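Local coordinates for solute-binding protein Csal_2479 (Chromohalobacter salexigens, PDB 4P1L) that binds D-glucuronate in the periplasm and probably delivers it to a tripartite ATP-independent (TRAP) transport system for uptake into the cytoplasm, at residues Q70-I74 and N86-M92; M92-A98 and A129-L135; H153-T157 and N288-D292; E206-Y212 and Y224-L230. All coordinates share one frame; numbering follows the deposited sequence.

Interaction 1 (Q70-I74 and N86-M92). With BDP (beta-D-glucopyranuronic acid), chain C.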
# COMPACT_ATOMS: atom_id res chain seq x y z
N GLN A 70 -8.86 -3.88 6.65
CA GLN A 70 -8.85 -3.12 5.40
C GLN A 70 -9.98 -3.47 4.43
O GLN A 70 -10.66 -2.56 3.93
CB GLN A 70 -7.46 -3.15 4.73
CG GLN A 70 -7.32 -2.10 3.61
CD GLN A 70 -5.96 -1.40 3.51
OE1 GLN A 70 -5.86 -0.34 2.88
NE2 GLN A 70 -4.91 -1.99 4.11
N PRO A 71 -10.18 -4.77 4.13
CA PRO A 71 -11.29 -5.14 3.24
C PRO A 71 -12.65 -4.68 3.74
O PRO A 71 -13.42 -4.15 2.96
CB PRO A 71 -11.20 -6.68 3.18
CG PRO A 71 -9.75 -6.97 3.48
CD PRO A 71 -9.38 -5.95 4.53
N ASP A 72 -12.93 -4.83 5.03
CA ASP A 72 -14.22 -4.42 5.55
C ASP A 72 -14.37 -2.90 5.49
O ASP A 72 -15.45 -2.40 5.20
CB ASP A 72 -14.41 -4.90 7.00
CG ASP A 72 -14.43 -6.42 7.10
OD1 ASP A 72 -15.02 -7.07 6.20
OD2 ASP A 72 -13.82 -6.96 8.07
N ALA A 73 -13.29 -2.17 5.74
CA ALA A 73 -13.33 -0.69 5.68
C ALA A 73 -13.55 -0.19 4.26
O ALA A 73 -14.26 0.81 4.06
CB ALA A 73 -12.04 -0.10 6.25
N ILE A 74 -12.95 -0.86 3.28
CA ILE A 74 -13.17 -0.48 1.89
C ILE A 74 -14.66 -0.61 1.60
O ILE A 74 -15.25 0.30 1.03
CB ILE A 74 -12.37 -1.33 0.91
CG1 ILE A 74 -10.89 -0.95 0.97
CG2 ILE A 74 -12.88 -1.14 -0.51
CD1 ILE A 74 -9.98 -1.90 0.18
N ASN A 86 -7.59 6.17 4.06
CA ASN A 86 -6.31 5.89 3.42
C ASN A 86 -6.28 4.39 3.19
O ASN A 86 -6.20 3.60 4.13
CB ASN A 86 -5.19 6.40 4.35
CG ASN A 86 -3.81 5.84 4.04
OD1 ASN A 86 -3.02 5.67 4.96
ND2 ASN A 86 -3.51 5.57 2.77
N PHE A 87 -6.40 3.99 1.92
CA PHE A 87 -6.31 2.59 1.57
C PHE A 87 -5.05 2.31 0.76
O PHE A 87 -4.72 3.06 -0.16
CB PHE A 87 -7.50 2.15 0.72
CG PHE A 87 -8.82 2.20 1.43
CD1 PHE A 87 -8.97 1.63 2.68
CD2 PHE A 87 -9.90 2.81 0.84
CE1 PHE A 87 -10.17 1.67 3.33
CE2 PHE A 87 -11.14 2.84 1.49
CZ PHE A 87 -11.26 2.27 2.75
N ASN A 88 -4.39 1.20 1.08
CA ASN A 88 -3.40 0.61 0.19
C ASN A 88 -4.10 0.02 -1.05
O ASN A 88 -5.19 -0.60 -0.95
CB ASN A 88 -2.60 -0.45 0.94
CG ASN A 88 -1.41 -0.96 0.14
OD1 ASN A 88 -1.55 -1.87 -0.68
ND2 ASN A 88 -0.24 -0.40 0.39
N MSE A 89 -3.50 0.23 -2.22
CA MSE A 89 -4.10 -0.23 -3.47
C MSE A 89 -4.05 -1.73 -3.68
O MSE A 89 -4.75 -2.26 -4.55
CB MSE A 89 -3.48 0.48 -4.67
CG MSE A 89 -3.81 1.95 -4.76
SE MSE A 89 -5.75 2.35 -5.00
CE MSE A 89 -5.75 2.37 -6.95
N GLY A 90 -3.21 -2.42 -2.91
CA GLY A 90 -3.17 -3.88 -2.96
C GLY A 90 -4.51 -4.56 -2.70
O GLY A 90 -5.01 -5.32 -3.55
N PRO A 91 -5.10 -4.31 -1.52
CA PRO A 91 -6.42 -4.82 -1.18
C PRO A 91 -7.51 -4.25 -2.05
O PRO A 91 -8.64 -4.75 -2.01
CB PRO A 91 -6.63 -4.37 0.26
CG PRO A 91 -5.31 -4.06 0.77
CD PRO A 91 -4.47 -3.64 -0.36
N MSE A 92 -7.20 -3.20 -2.80
CA MSE A 92 -8.19 -2.62 -3.72
C MSE A 92 -8.31 -3.48 -4.99
O MSE A 92 -9.32 -3.43 -5.70
CB MSE A 92 -7.80 -1.19 -4.07
CG MSE A 92 -8.84 -0.33 -4.80
SE MSE A 92 -10.42 -0.04 -3.69
CE MSE A 92 -9.58 0.96 -2.24
C1 BDP C . 1.36 -1.56 4.68
C2 BDP C . 0.17 -0.75 4.16
C3 BDP C . -1.03 -1.09 4.94
C4 BDP C . -1.27 -2.56 4.79
C5 BDP C . -0.04 -3.37 5.27
C6 BDP C . -0.21 -4.88 5.09
O2 BDP C . 0.51 0.61 4.34
O3 BDP C . -2.20 -0.38 4.27
O4 BDP C . -2.43 -2.96 5.53
O5 BDP C . 1.09 -2.96 4.56
O6A BDP C . 0.84 -5.55 4.82
O1 BDP C . 2.48 -1.28 3.92
O6B BDP C . -1.33 -5.40 5.30
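Ile74 lays CG1 over the centre of the Phe87 ring, a CH-pi contact with CG1 3.5 Å from the ring centroid and only 6° off its normal. This is where helix 70-78 packs on strand 84-88, a central strand of the five-stranded mixed sheet in one lobe of this TRAP solute-binding protein. At the ring's rim, Ala73 CB lies 3.9 Å from Phe87 CE1. Beyond the ring, Ile74 CD1 continues to the methyl CE of selenomethionine Met92, 3.8 Å away, and approaches Pro91 CB more loosely. Phe87 also meets the ring of Trp29 on the neighbouring strand, so the aromatic side chain is buried between helix and sheet. Toward the sugar the contact turns polar. Gln70 runs over Pro91, its CD 3.9 Å from Pro91 CG, with CG anti to the backbone N (chi1 -166°) sending the amide across to the strand end. There Gln70 OE1 accepts Asn88 N at 2.8 Å, the donor tilted 21° from the carbonyl plane, while Gln70 NE2 donates to O3 of beta-D-glucuronate at 3.2 Å in a nearly straight bond. One amide thus ties the strand end to the ligand, and the backbone bond fixes which end of it faces the sugar. An alanine here is likely to leave Asn88 N without this acceptor and O3 without this donor. Asn88 itself sets CB against the sugar, gives ND2 to Glu234, and closes an Asx turn in which its OD1 accepts Gly90 N at 2.8 Å.

Interaction 2 (M92-A98 and A129-L135)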
# COMPACT_ATOMS: atom_id res chain seq x y z
N MSE A 92 -7.20 -3.20 -2.80
CA MSE A 92 -8.19 -2.62 -3.72
C MSE A 92 -8.31 -3.48 -4.99
O MSE A 92 -9.32 -3.43 -5.70
CB MSE A 92 -7.80 -1.19 -4.07
CG MSE A 92 -8.84 -0.33 -4.80
SE MSE A 92 -10.42 -0.04 -3.69
CE MSE A 92 -9.58 0.96 -2.24
N GLY A 93 -7.29 -4.28 -5.28
CA GLY A 93 -7.27 -5.10 -6.49
C GLY A 93 -8.46 -6.02 -6.65
O GLY A 93 -9.08 -6.08 -7.73
N PRO A 94 -8.80 -6.76 -5.60
CA PRO A 94 -9.98 -7.63 -5.73
C PRO A 94 -11.31 -6.89 -5.91
O PRO A 94 -12.31 -7.52 -6.26
CB PRO A 94 -9.98 -8.40 -4.41
CG PRO A 94 -8.51 -8.48 -4.03
CD PRO A 94 -7.89 -7.19 -4.53
N ILE A 95 -11.33 -5.58 -5.70
CA ILE A 95 -12.56 -4.81 -5.75
C ILE A 95 -12.65 -4.01 -7.06
O ILE A 95 -13.74 -3.88 -7.63
CB ILE A 95 -12.63 -3.89 -4.53
CG1 ILE A 95 -12.67 -4.78 -3.27
CG2 ILE A 95 -13.86 -3.00 -4.58
CD1 ILE A 95 -12.10 -4.17 -2.07
N VAL A 96 -11.51 -3.51 -7.52
CA VAL A 96 -11.43 -2.66 -8.71
C VAL A 96 -10.43 -3.27 -9.68
O VAL A 96 -9.23 -3.22 -9.45
CB VAL A 96 -10.92 -1.26 -8.38
CG1 VAL A 96 -10.89 -0.39 -9.64
CG2 VAL A 96 -11.74 -0.61 -7.31
N PRO A 97 -10.91 -3.85 -10.79
CA PRO A 97 -9.99 -4.60 -11.66
C PRO A 97 -8.72 -3.86 -12.08
O PRO A 97 -7.64 -4.44 -11.98
CB PRO A 97 -10.88 -4.96 -12.86
CG PRO A 97 -12.23 -5.12 -12.25
CD PRO A 97 -12.32 -4.07 -11.15
N ALA A 98 -8.84 -2.60 -12.49
CA ALA A 98 -7.69 -1.81 -12.93
C ALA A 98 -6.64 -1.67 -11.85
O ALA A 98 -5.44 -1.59 -12.15
CB ALA A 98 -8.13 -0.41 -13.42
N ALA A 129 -11.28 4.59 -12.29
CA ALA A 129 -11.72 3.23 -12.00
C ALA A 129 -12.30 3.10 -10.59
O ALA A 129 -13.31 2.41 -10.38
CB ALA A 129 -10.58 2.26 -12.20
N LEU A 130 -11.66 3.76 -9.61
CA LEU A 130 -12.19 3.76 -8.26
C LEU A 130 -13.53 4.47 -8.15
O LEU A 130 -14.39 4.04 -7.38
CB LEU A 130 -11.18 4.37 -7.27
CG LEU A 130 -10.31 3.31 -6.60
CD1 LEU A 130 -9.30 2.68 -7.59
CD2 LEU A 130 -9.62 3.94 -5.42
N ALA A 131 -13.73 5.53 -8.94
CA ALA A 131 -14.96 6.32 -8.89
C ALA A 131 -16.13 5.45 -9.32
O ALA A 131 -17.22 5.56 -8.77
CB ALA A 131 -14.86 7.56 -9.80
N GLU A 132 -15.89 4.57 -10.28
CA GLU A 132 -16.90 3.66 -10.74
C GLU A 132 -17.33 2.71 -9.62
O GLU A 132 -18.44 2.19 -9.65
CB GLU A 132 -16.39 2.94 -11.99
CG GLU A 132 -16.79 1.51 -12.15
CD GLU A 132 -16.41 1.01 -13.54
OE1 GLU A 132 -17.05 1.46 -14.52
OE2 GLU A 132 -15.45 0.21 -13.65
N LYS A 133 -16.48 2.50 -8.62
CA LYS A 133 -16.83 1.66 -7.47
C LYS A 133 -17.10 2.49 -6.21
O LYS A 133 -16.95 1.99 -5.09
CB LYS A 133 -15.72 0.67 -7.17
CG LYS A 133 -15.37 -0.24 -8.36
CD LYS A 133 -16.45 -1.25 -8.66
CE LYS A 133 -16.07 -2.12 -9.84
NZ LYS A 133 -17.09 -3.18 -10.03
N ASN A 134 -17.47 3.76 -6.41
CA ASN A 134 -17.96 4.65 -5.34
C ASN A 134 -16.90 5.21 -4.42
O ASN A 134 -17.21 5.64 -3.31
CB ASN A 134 -19.01 3.95 -4.46
CG ASN A 134 -20.38 3.94 -5.06
OD1 ASN A 134 -20.64 4.56 -6.09
ND2 ASN A 134 -21.29 3.25 -4.39
N LEU A 135 -15.65 5.21 -4.86
CA LEU A 135 -14.57 5.83 -4.09
C LEU A 135 -13.95 6.98 -4.88
O LEU A 135 -13.50 6.80 -6.03
CB LEU A 135 -13.51 4.79 -3.74
CG LEU A 135 -13.97 3.64 -2.83
CD1 LEU A 135 -12.91 2.54 -2.74
CD2 LEU A 135 -14.34 4.13 -1.43
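Val96 plugs its two methyls against the end of helix 121-132, and the loop 92-98 thereby packs on the last helical turn, which a Schellman motif with Asn134 at C-prime terminates. The close-packed side is wholly apolar. Val96 CG1, anti to the backbone N (chi1 -178°), meets Ala129 CB at 3.7 Å, and Ala98 CB comes to the same methyl at 3.8 Å. Leu130 CD1 reaches both branches of Val96, the two side chains crossing at about a right angle. Deeper in, selenomethionine Met92 and Leu135 point at each other tip to tip, SE 3.7 Å from Leu135 CD1. The small alanines let loop and helix lie near, with Ala98 CA and Ala129 CA 6.5 Å apart. Toward solvent the fit is looser. Lys133 slides past Val96 in the opposite direction, its CG 3.8 Å from Val96 CG2, and Lys133 CE, rather than NZ, comes nearest to Ile95 O, at 3.7 Å. Pro97 touches the lysine only distantly. Arg78 NE donates to Lys133 O, and Arg78 O accepts from Asn134 ND2. Each segment turns around one carbonyl: Met92 O accepts both Ile95 N and Val96 N, whereas Leu130 O is reached from opposite faces by Lys133 N and Leu135 N.

Interaction 3 (H153-T157 and N288-D292)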
# COMPACT_ATOMS: atom_id res chain seq x y z
N HIS A 153 16.81 -17.24 7.45
CA HIS A 153 18.05 -16.99 6.69
C HIS A 153 17.92 -15.82 5.73
O HIS A 153 16.82 -15.45 5.34
CB HIS A 153 18.46 -18.25 5.90
CG HIS A 153 17.43 -18.74 4.93
ND1 HIS A 153 16.52 -19.73 5.24
CD2 HIS A 153 17.17 -18.38 3.64
CE1 HIS A 153 15.77 -19.98 4.18
NE2 HIS A 153 16.14 -19.17 3.20
N PRO A 154 19.06 -15.25 5.33
CA PRO A 154 19.01 -14.22 4.29
C PRO A 154 18.52 -14.83 2.99
O PRO A 154 18.86 -15.97 2.66
CB PRO A 154 20.47 -13.77 4.15
CG PRO A 154 21.16 -14.26 5.41
CD PRO A 154 20.43 -15.48 5.83
N VAL A 155 17.72 -14.07 2.27
CA VAL A 155 17.35 -14.45 0.91
C VAL A 155 18.25 -13.72 -0.09
O VAL A 155 18.28 -12.50 -0.13
CB VAL A 155 15.87 -14.10 0.61
CG1 VAL A 155 15.59 -14.23 -0.89
CG2 VAL A 155 14.96 -14.99 1.40
N GLU A 156 19.01 -14.50 -0.85
CA GLU A 156 19.98 -13.95 -1.78
C GLU A 156 19.49 -14.11 -3.19
O GLU A 156 19.67 -13.21 -4.01
CB GLU A 156 21.34 -14.66 -1.66
CG GLU A 156 22.01 -14.57 -0.31
CD GLU A 156 22.59 -13.19 0.02
OE1 GLU A 156 22.14 -12.18 -0.59
OE2 GLU A 156 23.52 -13.14 0.87
N THR A 157 18.88 -15.26 -3.47
CA THR A 157 18.35 -15.57 -4.79
C THR A 157 16.94 -16.14 -4.65
O THR A 157 16.51 -16.49 -3.55
CB THR A 157 19.21 -16.63 -5.51
OG1 THR A 157 19.15 -17.85 -4.77
CG2 THR A 157 20.64 -16.18 -5.60
N ASN A 288 20.12 -7.49 4.07
CA ASN A 288 20.96 -7.78 2.91
C ASN A 288 20.28 -7.37 1.63
O ASN A 288 19.09 -7.59 1.45
CB ASN A 288 21.34 -9.28 2.81
CG ASN A 288 20.15 -10.17 2.45
OD1 ASN A 288 19.26 -10.40 3.26
ND2 ASN A 288 20.17 -10.72 1.24
N GLU A 289 21.06 -6.75 0.73
CA GLU A 289 20.65 -6.59 -0.65
C GLU A 289 20.63 -8.02 -1.19
O GLU A 289 21.44 -8.85 -0.78
CB GLU A 289 21.65 -5.74 -1.44
CG GLU A 289 21.93 -4.35 -0.86
CD GLU A 289 20.80 -3.36 -1.13
OE1 GLU A 289 19.82 -3.69 -1.86
OE2 GLU A 289 20.89 -2.23 -0.61
N VAL A 290 19.72 -8.30 -2.11
CA VAL A 290 19.72 -9.57 -2.80
C VAL A 290 20.79 -9.55 -3.88
O VAL A 290 21.31 -8.50 -4.22
CB VAL A 290 18.33 -9.95 -3.42
CG1 VAL A 290 17.27 -10.07 -2.32
CG2 VAL A 290 17.88 -8.96 -4.50
N ASP A 291 21.12 -10.73 -4.38
CA ASP A 291 22.13 -10.86 -5.42
C ASP A 291 21.77 -10.07 -6.65
O ASP A 291 22.60 -9.35 -7.17
CB ASP A 291 22.28 -12.33 -5.84
CG ASP A 291 23.16 -13.11 -4.90
OD1 ASP A 291 23.48 -12.59 -3.80
OD2 ASP A 291 23.54 -14.24 -5.26
N ASP A 292 20.54 -10.23 -7.13
CA ASP A 292 20.15 -9.71 -8.45
C ASP A 292 18.62 -9.63 -8.55
O ASP A 292 17.95 -10.64 -8.79
CB ASP A 292 20.73 -10.61 -9.52
CG ASP A 292 20.30 -10.21 -10.93
OD1 ASP A 292 19.77 -9.08 -11.12
OD2 ASP A 292 20.51 -11.05 -11.82
O HOH W 1 18.96 -12.61 -6.77
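Asn288 leans from the end of strand 286-288 onto the loop 153-157, which runs beside it in almost the same direction. Its CB carries CG between the backbone N and the carbonyl carbon (chi1 70°), which swings the amide over that loop. CG lies near Pro154 CB, and Asn288 OD1 comes to Pro154 CB at 3.7 Å, though its polar partner is Ser225 OG on the adjoining strand. Asn288 ND2 donates to Val155 O at 2.9 Å, with that oxygen in the amide plane but ND2 well above the carbonyl plane of Val155, to Glu289 O within its own segment, and weakly to Glu156 OE1. Further along, Asp291 N donates to Glu156 O at 2.9 Å, in the carbonyl plane and on a lone pair. A water donates to the same oxygen and accepts Asp292 N, just before helix 293-298, where Asp292 is the N-cap. The carboxylates of Glu156 and Asp291 stand close, OE1 to OD1 3.5 Å. This surface contact, distant from the sugar pocket, thus joins two loops chiefly through backbone carbonyls; the paired acids probably repel each other, which the weak ND2 bond to Glu156 may ease only a little.

Interaction 4 (E206-Y212 and Y224-L230). With BDP (beta-D-glucopyranuronic acid), chain C.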
# COMPACT_ATOMS: atom_id res chain seq x y z
N GLU A 206 6.23 -9.61 4.14
CA GLU A 206 6.94 -8.66 3.32
C GLU A 206 6.31 -7.28 3.47
O GLU A 206 5.09 -7.13 3.59
CB GLU A 206 6.98 -9.13 1.86
CG GLU A 206 5.67 -9.64 1.30
CD GLU A 206 4.69 -8.53 0.90
OE1 GLU A 206 5.06 -7.64 0.11
OE2 GLU A 206 3.52 -8.58 1.35
N ASN A 207 7.16 -6.25 3.50
CA ASN A 207 6.68 -4.90 3.72
C ASN A 207 7.82 -3.90 3.62
O ASN A 207 8.99 -4.28 3.48
CB ASN A 207 5.96 -4.77 5.08
CG ASN A 207 4.68 -4.00 4.97
OD1 ASN A 207 4.65 -2.89 4.38
ND2 ASN A 207 3.60 -4.58 5.46
N ASN A 208 7.45 -2.63 3.71
CA ASN A 208 8.40 -1.53 3.75
C ASN A 208 8.98 -1.39 5.15
O ASN A 208 8.51 -2.05 6.09
CB ASN A 208 7.71 -0.24 3.33
CG ASN A 208 6.41 0.02 4.10
OD1 ASN A 208 6.37 -0.06 5.33
ND2 ASN A 208 5.35 0.30 3.37
N TYR A 209 10.01 -0.57 5.29
CA TYR A 209 10.66 -0.41 6.58
C TYR A 209 9.71 0.09 7.69
O TYR A 209 9.65 -0.49 8.80
CB TYR A 209 11.87 0.49 6.45
CG TYR A 209 13.14 -0.15 5.90
CD1 TYR A 209 13.73 -1.24 6.51
CD2 TYR A 209 13.76 0.38 4.77
CE1 TYR A 209 14.91 -1.81 5.99
CE2 TYR A 209 14.94 -0.17 4.25
CZ TYR A 209 15.51 -1.26 4.87
OH TYR A 209 16.68 -1.80 4.36
N PRO A 210 8.93 1.14 7.41
CA PRO A 210 8.11 1.63 8.52
C PRO A 210 7.09 0.63 9.02
O PRO A 210 6.85 0.61 10.23
CB PRO A 210 7.46 2.89 7.97
CG PRO A 210 8.41 3.35 6.90
CD PRO A 210 8.90 2.07 6.27
N SER A 211 6.58 -0.25 8.16
CA SER A 211 5.62 -1.24 8.63
C SER A 211 6.33 -2.36 9.39
O SER A 211 5.89 -2.75 10.48
CB SER A 211 4.85 -1.82 7.45
OG SER A 211 3.88 -0.89 6.98
N TYR A 212 7.42 -2.84 8.80
CA TYR A 212 8.24 -3.88 9.39
C TYR A 212 8.64 -3.47 10.81
O TYR A 212 8.59 -4.29 11.71
CB TYR A 212 9.46 -4.07 8.51
CG TYR A 212 10.53 -5.04 8.99
CD1 TYR A 212 10.23 -6.35 9.27
CD2 TYR A 212 11.86 -4.62 9.12
CE1 TYR A 212 11.25 -7.25 9.67
CE2 TYR A 212 12.86 -5.50 9.50
CZ TYR A 212 12.55 -6.81 9.76
OH TYR A 212 13.58 -7.65 10.14
N TYR A 224 16.00 -9.30 6.85
CA TYR A 224 15.25 -8.48 5.92
C TYR A 224 16.06 -8.47 4.64
O TYR A 224 17.23 -8.06 4.65
CB TYR A 224 15.09 -7.08 6.50
CG TYR A 224 14.15 -6.14 5.77
CD1 TYR A 224 14.59 -5.34 4.72
CD2 TYR A 224 12.81 -6.04 6.14
CE1 TYR A 224 13.72 -4.47 4.06
CE2 TYR A 224 11.94 -5.19 5.47
CZ TYR A 224 12.39 -4.41 4.43
OH TYR A 224 11.51 -3.52 3.81
N SER A 225 15.46 -8.92 3.55
CA SER A 225 16.19 -9.06 2.28
C SER A 225 15.52 -8.18 1.23
O SER A 225 14.33 -8.32 0.99
CB SER A 225 16.19 -10.51 1.83
OG SER A 225 16.81 -11.38 2.79
N LEU A 226 16.30 -7.31 0.59
CA LEU A 226 15.76 -6.21 -0.20
C LEU A 226 15.33 -6.61 -1.62
O LEU A 226 15.83 -6.11 -2.65
CB LEU A 226 16.78 -5.05 -0.23
CG LEU A 226 16.89 -4.31 1.11
CD1 LEU A 226 18.19 -3.51 1.24
CD2 LEU A 226 15.71 -3.38 1.27
N THR A 227 14.34 -7.49 -1.66
CA THR A 227 13.69 -7.82 -2.92
C THR A 227 12.97 -6.63 -3.60
O THR A 227 12.92 -6.60 -4.82
CB THR A 227 12.70 -8.97 -2.71
OG1 THR A 227 11.87 -8.68 -1.57
CG2 THR A 227 13.45 -10.30 -2.52
N GLU A 228 12.38 -5.70 -2.82
CA GLU A 228 11.76 -4.49 -3.34
C GLU A 228 10.80 -4.83 -4.49
O GLU A 228 10.79 -4.20 -5.55
CB GLU A 228 12.84 -3.45 -3.72
CG GLU A 228 13.69 -3.10 -2.52
CD GLU A 228 14.80 -2.11 -2.77
OE1 GLU A 228 15.09 -1.28 -1.89
OE2 GLU A 228 15.42 -2.18 -3.83
N HIS A 229 9.98 -5.85 -4.22
CA HIS A 229 9.17 -6.53 -5.23
C HIS A 229 7.82 -5.88 -5.56
O HIS A 229 7.25 -6.19 -6.61
CB HIS A 229 8.95 -7.99 -4.80
CG HIS A 229 8.44 -8.15 -3.40
ND1 HIS A 229 9.21 -8.65 -2.37
CD2 HIS A 229 7.23 -7.87 -2.87
CE1 HIS A 229 8.50 -8.65 -1.26
NE2 HIS A 229 7.29 -8.19 -1.54
N LEU A 230 7.35 -4.98 -4.69
CA LEU A 230 6.09 -4.25 -4.86
C LEU A 230 6.29 -2.81 -4.43
O LEU A 230 6.93 -2.54 -3.42
CB LEU A 230 4.94 -4.86 -4.04
CG LEU A 230 4.39 -6.19 -4.51
CD1 LEU A 230 3.64 -6.86 -3.37
CD2 LEU A 230 3.54 -6.03 -5.76
C1 BDP C . 1.36 -1.56 4.68
C2 BDP C . 0.17 -0.75 4.16
C3 BDP C . -1.03 -1.09 4.94
C4 BDP C . -1.27 -2.56 4.79
C5 BDP C . -0.04 -3.37 5.27
C6 BDP C . -0.21 -4.88 5.09
O2 BDP C . 0.51 0.61 4.34
O3 BDP C . -2.20 -0.38 4.27
O4 BDP C . -2.43 -2.96 5.53
O5 BDP C . 1.09 -2.96 4.56
O6A BDP C . 0.84 -5.55 4.82
O1 BDP C . 2.48 -1.28 3.92
O6B BDP C . -1.33 -5.40 5.30
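An aromatic cluster joins helix 209-214 to strand 223-230 in the lobe built on the four-stranded mixed sheet, beside the D-glucuronate site. Tyr224 touches both Tyr209 and Tyr212. The Tyr209 ring is nearly parallel to it, planes 20° apart, but slid so far that overlap is slight; Tyr209 CE1 meets Tyr224 CE1 at 3.5 Å. Tyr212 is turned obliquely at 41°, and Tyr224 CD2 sits over its face near the rim, 3.4 Å from Tyr212 CE2. Tyr224 OH, carried across by a side chain whose CG stands anti to the backbone N (chi1 -171°), donates to Asn207 O at 2.7 Å, in the carbonyl plane and on a lone pair. A phenylalanine at this position would probably keep much of the ring packing but leave Asn207 O without its hydroxyl donor, so that this sugar-binding residue's backbone is held less firmly. Asn207 OD1 accepts BDP O1 at 2.7 Å and its ND2 donates to BDP O5, while Asn208 ND2 gives O1 a weak bond. Asn208 also N-caps the helix, its OD1 accepting Ser211 N. Farther on, His229 donates NE2 to Glu206, whose OE1 also pairs with the ligand-binding Arg146; Thr227 OG1 and His229 ND1 are hydrogen-bonded. The His229 NE2 bond to Glu206 OE1, 2.8 Å long and nearly straight, lies in the ring plane and meets the carboxylate's anti side.

How the interactions relate
Interactions 1 and 4 hold the same D-glucuronate from the two lobes: interaction 1 reaches O3 and interaction 4 the O1 and O5 end, their centres about 19 Å apart and their nearest atoms about 6 Å apart, without touching. Interaction 2 lies behind interaction 1, sharing Met92, with centres about 10 Å apart; Ile74 CG2 meets Ile95 CD1 at 3.5 Å, and Met89 CE meets Leu130 CD1 of helix 121-132 at 3.6 Å. Interaction 3 adjoins interaction 4, about 12 Å between centres, through probable hydrogen bonds of Ser225 OG, 2.7 Å from Asn288 OD1 and 2.9 Å from Val155 N. Interactions 2 and 3 have centres about 35 Å apart on opposite sides of the chain's centre.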